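Uncharacterized protein SP1917 (Streptococcus pneumoniae, PDB 3C9P) is of unknown function, a small, largely helical bacterial protein of the DUF2200 family. Local coordinates at residues T38-G43 against Y68-R73. Residues are numbered along the deposited sequence; the frame is centred on the assembly and turned at random.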
loop_
_atom_site.group_PDB
_atom_site.type_symbol
_atom_site.label_atom_id
_atom_site.label_comp_id
_atom_site.label_asym_id
_atom_site.label_seq_id
_atom_site.Cartn_x
_atom_site.Cartn_y
_atom_site.Cartn_z
ATOM N N THR A 38 3.269 -2.817 3.428
ATOM C CA THR A 38 1.828 -2.836 3.663
ATOM C C THR A 38 1.571 -2.951 5.179
ATOM O O THR A 38 0.742 -2.223 5.732
ATOM C CB THR A 38 1.149 -3.999 2.914
ATOM O OG1 THR A 38 1.423 -3.870 1.509
ATOM C CG2 THR A 38 -0.372 -3.992 3.153
ATOM N N SER A 39 2.253 -3.889 5.817
ATOM C CA SER A 39 2.185 -4.065 7.275
ATOM C C SER A 39 2.549 -2.769 8.041
ATOM O O SER A 39 1.850 -2.353 8.961
ATOM C CB SER A 39 3.140 -5.182 7.687
ATOM O OG SER A 39 3.134 -5.344 9.106
ATOM N N TRP A 40 3.643 -2.136 7.636
ATOM C CA TRP A 40 4.071 -0.873 8.239
ATOM C C TRP A 40 2.983 0.199 8.155
ATOM O O TRP A 40 2.628 0.821 9.155
ATOM C CB TRP A 40 5.362 -0.392 7.565
ATOM C CG TRP A 40 5.832 0.926 8.098
ATOM C CD1 TRP A 40 6.506 1.165 9.254
ATOM C CD2 TRP A 40 5.650 2.183 7.474
ATOM N NE1 TRP A 40 6.765 2.503 9.387
ATOM C CE2 TRP A 40 6.256 3.150 8.295
ATOM C CE3 TRP A 40 5.070 2.582 6.261
ATOM C CZ2 TRP A 40 6.265 4.496 7.975
ATOM C CZ3 TRP A 40 5.065 3.932 5.949
ATOM C CH2 TRP A 40 5.686 4.867 6.789
ATOM N N LEU A 41 2.424 0.374 6.967
ATOM C CA LEU A 41 1.411 1.399 6.731
ATOM C C LEU A 41 0.135 1.195 7.528
ATOM O O LEU A 41 -0.389 2.141 8.141
ATOM C CB LEU A 41 1.047 1.465 5.231
ATOM C CG LEU A 41 -0.125 2.373 4.891
ATOM C CD1 LEU A 41 0.241 3.866 5.169
ATOM C CD2 LEU A 41 -0.525 2.194 3.431
ATOM N N THR A 42 -0.366 -0.036 7.509
ATOM C CA THR A 42 -1.709 -0.322 8.000
ATOM C C THR A 42 -1.762 -0.830 9.445
ATOM O O THR A 42 -2.806 -0.753 10.076
ATOM C CB THR A 42 -2.368 -1.387 7.112
ATOM O OG1 THR A 42 -1.579 -2.565 7.193
ATOM C CG2 THR A 42 -2.450 -0.917 5.636
ATOM N N GLY A 43 -0.664 -1.367 9.964
ATOM C CA GLY A 43 -0.681 -2.001 11.283
ATOM C C GLY A 43 -1.056 -3.485 11.261
ATOM O O GLY A 43 -0.957 -4.157 12.279
ATOM N N TYR A 68 -4.188 -0.097 12.605
ATOM C CA TYR A 68 -3.464 1.026 13.184
ATOM C C TYR A 68 -2.617 1.732 12.136
ATOM O O TYR A 68 -1.460 1.369 11.920
ATOM C CB TYR A 68 -2.546 0.558 14.312
ATOM C CG TYR A 68 -2.258 1.631 15.338
ATOM C CD1 TYR A 68 -1.328 2.648 15.095
ATOM C CD2 TYR A 68 -2.937 1.627 16.561
ATOM C CE1 TYR A 68 -1.104 3.641 16.074
ATOM C CE2 TYR A 68 -2.713 2.589 17.525
ATOM C CZ TYR A 68 -1.808 3.594 17.277
ATOM O OH TYR A 68 -1.609 4.530 18.284
ATOM N N TYR A 69 -3.168 2.768 11.518
ATOM C CA TYR A 69 -2.395 3.474 10.492
ATOM C C TYR A 69 -1.244 4.200 11.146
ATOM O O TYR A 69 -1.440 4.876 12.173
ATOM C CB TYR A 69 -3.299 4.451 9.748
ATOM C CG TYR A 69 -4.124 3.768 8.675
ATOM C CD1 TYR A 69 -3.536 3.436 7.441
ATOM C CD2 TYR A 69 -5.468 3.458 8.884
ATOM C CE1 TYR A 69 -4.261 2.814 6.450
ATOM C CE2 TYR A 69 -6.223 2.832 7.876
ATOM C CZ TYR A 69 -5.599 2.532 6.668
ATOM O OH TYR A 69 -6.287 1.930 5.672
ATOM N N VAL A 70 -0.057 4.073 10.554
ATOM C CA VAL A 70 1.180 4.611 11.148
ATOM C C VAL A 70 1.188 6.143 11.007
ATOM O O VAL A 70 0.807 6.671 9.950
ATOM C CB VAL A 70 2.432 3.925 10.509
ATOM C CG1 VAL A 70 2.667 4.409 9.064
ATOM C CG2 VAL A 70 3.704 4.084 11.358
ATOM N N PRO A 71 1.565 6.865 12.084
ATOM C CA PRO A 71 1.568 8.323 12.024
ATOM C C PRO A 71 2.428 8.893 10.878
ATOM O O PRO A 71 2.047 9.884 10.275
ATOM C CB PRO A 71 2.123 8.745 13.404
ATOM C CG PRO A 71 1.822 7.589 14.305
ATOM C CD PRO A 71 1.919 6.361 13.426
ATOM N N GLU A 72 3.542 8.239 10.560
ATOM C CA GLU A 72 4.492 8.765 9.583
ATOM C C GLU A 72 3.958 8.711 8.148
ATOM O O GLU A 72 4.602 9.194 7.220
ATOM C CB GLU A 72 5.818 8.002 9.698
ATOM C CG GLU A 72 6.622 8.349 10.972
ATOM C CD GLU A 72 6.089 7.676 12.256
ATOM O OE1 GLU A 72 5.196 6.793 12.188
ATOM O OE2 GLU A 72 6.587 8.023 13.343
ATOM N N ARG A 73 2.777 8.125 7.965
ATOM C CA ARG A 73 2.220 7.986 6.619
ATOM C C ARG A 73 1.809 9.341 6.035
ATOM O O ARG A 73 1.673 9.487 4.826
ATOM C CB ARG A 73 1.032 7.018 6.633
ATOM C CG ARG A 73 -0.241 7.624 7.180
ATOM C CD ARG A 73 -1.313 6.572 7.438
ATOM N NE ARG A 73 -2.575 7.255 7.724
ATOM C CZ ARG A 73 -2.851 7.906 8.846
ATOM N NH1 ARG A 73 -1.961 7.942 9.849
ATOM N NH2 ARG A 73 -4.030 8.521 8.960
#
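One face of the W40 indole is taken by V70, whose CG1 sits over the six-membered ring 3.7 Å from its centroid and 8° off the normal, a CH-pi contact. E72 CB comes up obliquely to W40 CZ2, at 3.9 Å. The indole CG lies anti to the backbone N (chi1 178°), beside the carbonyl carbon; L102, L116 and Y119 also pack on the ring, and NE1 is hydrogen-bonded to E120 OE2. The second flat group, the R73 guanidinium, has Y69 CB over one face, toward its rim, and the backbone C of V70 in plane at its edge. NH1 gives a nearly straight bond to V70 O, 3.0 Å long, while the backbone N of R73 reaches that oxygen from the opposite face of the carbonyl plane; NE forms a salt bridge with E95 of helix 91-107. The arginine stem also serves the apolar packing, since R73 CB touches L41 CD1 at 3.6 Å. Around the Y69 ring, L41 O and T42 CA approach obliquely, and its OH is hydrogen-bonded to F63 O.

Helix 31-42 ends by handing successive carbonyls to the loop: L41 O accepts V70 N at 3.1 Å and T42 O accepts Y68 N at 3.0 Å. G43, with positive phi (88°), is the first residue to leave the helical conformation, and its CA approaches Y68 O. T42 OG1 turns back to T38 O, 2.8 Å away, sharing it with T42 N from the other face. The contact thus shows a helix C-terminus packing against a loop: L41 O and T42 O, probably deprived of helical donors as the chain turns away, are satisfied by loop amides, while tryptophan and leucine pack against valine and the stem of R73, whose guanidinium is salt-bridged to E95.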